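Hypothetical protein (PDB 2OX7) is of unknown function, a YopX-family protein of Enterococcus faecalis built largely of antiparallel beta strands, with four copies in its assembly. Local coordinates at residues 71-79 and 122-133. Sequence-based numbering, arbitrary orientation.
Sequences TGLKDKNGV and QSNILYRDGYLV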
loop_
_atom_site.group_PDB
_atom_site.type_symbol
_atom_site.label_atom_id
_atom_site.label_comp_id
_atom_site.label_asym_id
_atom_site.label_seq_id
_atom_site.Cartn_x
_atom_site.Cartn_y
_atom_site.Cartn_z
ATOM N N THR A 71 5.976 15.748 0.548
ATOM C CA THR A 71 5.995 14.264 0.429
ATOM C C THR A 71 7.349 13.736 0.008
ATOM O O THR A 71 7.579 12.504 0.055
ATOM C CB THR A 71 5.026 13.760 -0.643
ATOM O OG1 THR A 71 5.457 14.243 -1.914
ATOM C CG2 THR A 71 3.566 14.224 -0.373
ATOM N N GLY A 72 8.221 14.626 -0.468
ATOM C CA GLY A 72 9.496 14.198 -1.060
ATOM C C GLY A 72 9.355 13.778 -2.508
ATOM O O GLY A 72 10.353 13.486 -3.163
ATOM N N LEU A 73 8.127 13.762 -3.019
ATOM C CA LEU A 73 7.940 13.329 -4.405
ATOM C C LEU A 73 7.744 14.538 -5.296
ATOM O O LEU A 73 7.271 15.583 -4.825
ATOM C CB LEU A 73 6.737 12.406 -4.513
ATOM C CG LEU A 73 6.850 11.139 -3.622
ATOM C CD1 LEU A 73 5.521 10.421 -3.631
ATOM C CD2 LEU A 73 8.027 10.246 -4.019
ATOM N N LYS A 74 8.104 14.380 -6.575
ATOM C CA LYS A 74 7.998 15.469 -7.562
ATOM C C LYS A 74 6.908 15.177 -8.593
ATOM O O LYS A 74 6.711 14.016 -9.002
ATOM C CB LYS A 74 9.346 15.663 -8.267
ATOM C CG LYS A 74 10.433 16.246 -7.325
ATOM C CD LYS A 74 11.772 16.132 -8.074
ATOM C CE LYS A 74 12.920 16.880 -7.427
ATOM N NZ LYS A 74 13.002 16.573 -6.010
ATOM N N ASP A 75 6.259 16.224 -9.095
ATOM C CA ASP A 75 5.380 16.021 -10.251
ATOM C C ASP A 75 6.152 15.999 -11.580
ATOM O O ASP A 75 7.403 16.105 -11.605
ATOM C CB ASP A 75 4.198 17.025 -10.285
ATOM C CG ASP A 75 4.581 18.419 -10.807
ATOM O OD1 ASP A 75 5.758 18.625 -11.161
ATOM O OD2 ASP A 75 3.662 19.317 -10.829
ATOM N N LYS A 76 5.401 15.886 -12.673
ATOM C CA LYS A 76 5.959 15.825 -14.023
ATOM C C LYS A 76 6.840 17.040 -14.372
ATOM O O LYS A 76 7.740 16.929 -15.221
ATOM C CB LYS A 76 4.795 15.736 -15.002
ATOM C CG LYS A 76 5.132 15.293 -16.373
ATOM C CD LYS A 76 3.846 15.462 -17.203
ATOM C CE LYS A 76 4.135 15.247 -18.673
ATOM N NZ LYS A 76 2.900 15.202 -19.476
ATOM N N ASN A 77 6.578 18.183 -13.736
ATOM C CA ASN A 77 7.404 19.385 -13.929
ATOM C C ASN A 77 8.533 19.530 -12.900
ATOM O O ASN A 77 9.152 20.608 -12.819
ATOM C CB ASN A 77 6.542 20.635 -13.870
ATOM C CG ASN A 77 5.872 20.980 -15.191
ATOM O OD1 ASN A 77 6.314 20.580 -16.279
ATOM N ND2 ASN A 77 4.832 21.823 -15.094
ATOM N N GLY A 78 8.799 18.499 -12.095
ATOM C CA GLY A 78 9.814 18.614 -11.045
ATOM C C GLY A 78 9.449 19.435 -9.836
ATOM O O GLY A 78 10.316 19.716 -9.008
ATOM N N VAL A 79 8.161 19.735 -9.697
ATOM C CA VAL A 79 7.623 20.495 -8.558
ATOM C C VAL A 79 7.395 19.564 -7.369
ATOM O O VAL A 79 6.808 18.485 -7.527
ATOM C CB VAL A 79 6.300 21.198 -8.934
ATOM C CG1 VAL A 79 5.705 21.892 -7.710
ATOM C CG2 VAL A 79 6.538 22.228 -10.066
ATOM N N GLN A 122 6.629 7.633 -6.751
ATOM C CA GLN A 122 7.229 8.501 -7.772
ATOM C C GLN A 122 6.984 7.968 -9.188
ATOM O O GLN A 122 6.719 8.729 -10.116
ATOM C CB GLN A 122 8.710 8.670 -7.524
ATOM C CG GLN A 122 9.351 9.679 -8.511
ATOM C CD GLN A 122 8.806 11.094 -8.265
ATOM O OE1 GLN A 122 9.305 11.810 -7.384
ATOM N NE2 GLN A 122 7.793 11.487 -9.012
ATOM N N SER A 123 7.113 6.665 -9.375
ATOM C CA SER A 123 7.011 6.135 -10.741
ATOM C C SER A 123 5.555 6.237 -11.244
ATOM O O SER A 123 5.340 6.508 -12.447
ATOM C CB SER A 123 7.529 4.669 -10.781
ATOM O OG SER A 123 6.627 3.841 -10.090
ATOM N N ASN A 124 4.557 6.059 -10.362
ATOM C CA ASN A 124 3.164 6.250 -10.796
ATOM C C ASN A 124 2.817 7.708 -11.111
ATOM O O ASN A 124 2.000 8.014 -12.024
ATOM C CB ASN A 124 2.147 5.748 -9.785
ATOM C CG ASN A 124 1.612 4.366 -10.151
ATOM O OD1 ASN A 124 1.535 3.991 -11.337
ATOM N ND2 ASN A 124 1.187 3.630 -9.122
ATOM N N ILE A 125 3.449 8.604 -10.380
ATOM C CA ILE A 125 3.244 10.044 -10.663
ATOM C C ILE A 125 3.713 10.390 -12.089
ATOM O O ILE A 125 3.134 11.240 -12.764
ATOM C CB ILE A 125 3.919 10.926 -9.581
ATOM C CG1 ILE A 125 3.226 10.754 -8.205
ATOM C CG2 ILE A 125 3.884 12.418 -9.981
ATOM C CD1 ILE A 125 4.134 11.171 -7.054
ATOM N N LEU A 126 4.770 9.710 -12.553
ATOM C CA LEU A 126 5.409 10.059 -13.825
ATOM C C LEU A 126 5.027 9.175 -14.997
ATOM O O LEU A 126 5.395 9.481 -16.155
ATOM C CB LEU A 126 6.931 10.080 -13.629
ATOM C CG LEU A 126 7.439 11.072 -12.574
ATOM C CD1 LEU A 126 8.994 10.988 -12.417
ATOM C CD2 LEU A 126 6.992 12.540 -12.848
ATOM N N TYR A 127 4.296 8.104 -14.717
ATOM C CA TYR A 127 4.054 7.042 -15.707
ATOM C C TYR A 127 3.127 7.573 -16.802
ATOM O O TYR A 127 2.194 8.336 -16.519
ATOM C CB TYR A 127 3.402 5.870 -14.991
ATOM C CG TYR A 127 3.348 4.577 -15.784
ATOM C CD1 TYR A 127 4.513 4.033 -16.352
ATOM C CD2 TYR A 127 2.163 3.873 -15.891
ATOM C CE1 TYR A 127 4.459 2.807 -17.051
ATOM C CE2 TYR A 127 2.095 2.647 -16.585
ATOM C CZ TYR A 127 3.254 2.137 -17.154
ATOM O OH TYR A 127 3.168 0.929 -17.830
ATOM N N ARG A 128 3.370 7.151 -18.038
ATOM C CA ARG A 128 2.502 7.548 -19.169
ATOM C C ARG A 128 2.362 9.075 -19.206
ATOM O O ARG A 128 3.380 9.768 -19.289
ATOM C CB ARG A 128 1.178 6.786 -19.099
ATOM C CG ARG A 128 1.336 5.318 -19.599
ATOM C CD ARG A 128 0.126 4.413 -19.321
ATOM N NE ARG A 128 0.485 2.995 -19.476
ATOM C CZ ARG A 128 0.507 2.339 -20.642
ATOM N NH1 ARG A 128 0.181 2.958 -21.770
ATOM N NH2 ARG A 128 0.857 1.055 -20.681
ATOM N N ASP A 129 1.152 9.626 -19.129
ATOM C CA ASP A 129 1.053 11.105 -19.260
ATOM C C ASP A 129 1.504 11.855 -17.987
ATOM O O ASP A 129 1.789 13.055 -18.037
ATOM C CB ASP A 129 -0.354 11.579 -19.688
ATOM C CG ASP A 129 -0.750 11.069 -21.060
ATOM O OD1 ASP A 129 0.131 10.893 -21.923
ATOM O OD2 ASP A 129 -1.957 10.852 -21.249
ATOM N N GLY A 130 1.590 11.146 -16.864
ATOM C CA GLY A 130 2.124 11.780 -15.655
ATOM C C GLY A 130 1.097 12.714 -15.017
ATOM O O GLY A 130 0.031 12.963 -15.597
ATOM N N TYR A 131 1.414 13.197 -13.815
ATOM C CA TYR A 131 0.507 14.068 -13.012
ATOM C C TYR A 131 1.184 15.409 -12.788
ATOM O O TYR A 131 2.431 15.497 -12.632
ATOM C CB TYR A 131 0.150 13.467 -11.610
ATOM C CG TYR A 131 -0.804 12.335 -11.734
ATOM C CD1 TYR A 131 -2.172 12.547 -11.539
ATOM C CD2 TYR A 131 -0.374 11.073 -12.162
ATOM C CE1 TYR A 131 -3.079 11.516 -11.700
ATOM C CE2 TYR A 131 -1.294 10.016 -12.324
ATOM C CZ TYR A 131 -2.640 10.256 -12.104
ATOM O OH TYR A 131 -3.595 9.268 -12.301
ATOM N N LEU A 132 0.355 16.431 -12.659
ATOM C CA LEU A 132 0.838 17.784 -12.410
ATOM C C LEU A 132 0.096 18.405 -11.236
ATOM O O LEU A 132 -1.091 18.207 -11.113
ATOM C CB LEU A 132 0.600 18.619 -13.656
ATOM C CG LEU A 132 1.545 18.410 -14.856
ATOM C CD1 LEU A 132 1.077 19.273 -16.042
ATOM C CD2 LEU A 132 2.970 18.810 -14.451
ATOM N N VAL A 133 0.807 19.159 -10.405
ATOM C CA VAL A 133 0.173 19.926 -9.321
ATOM C C VAL A 133 -0.509 21.148 -9.975
ATOM O O VAL A 133 0.165 21.967 -10.608
ATOM C CB VAL A 133 1.191 20.479 -8.365
ATOM C CG1 VAL A 133 0.487 21.347 -7.273
ATOM C CG2 VAL A 133 1.933 19.328 -7.647
#
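Asp75, at the head of a type I beta turn running to Gly78, ties this turn to the start of strand 131-136, an outermost strand, within this chain, of an antiparallel sheet in this YopX-family protein. Its two carboxylate oxygens suit a place where backbone N-H groups of both segments converge. With CG between the backbone N and carbonyl carbon (chi1 79°), OD2 accepts Val133 N through its anti lone pair at 2.9 Å, while OD1 takes Val79 N from above the carboxylate plane. Next door, Lys76 N meets Tyr131 O almost end-on.

The tight side lies against helix 122-126. There the Gln122 amide pairs with both backbone polar groups of Lys74, as a neighbouring strand would: OE1 receives Lys74 N, and NE2 gives to Lys74 O at 2.8 Å. Alongside, the branched Ile125 divides its work, CD1 packing on Leu73 CD1 at 3.8 Å and CG2 lying 3.4 Å from Lys74 O; Phe120 touches both side chains.

On the solvent side the exposed Asn77 and Lys76 lie against Leu132 CD2, 3.6 Å from Asn77 ND2. Fully extended, the Lys76 chain passes Gly130 to a salt bridge with Asp90, and its NZ also donates to Asp129 O at 2.8 Å, from a position tilted 17° out of the carbonyl plane.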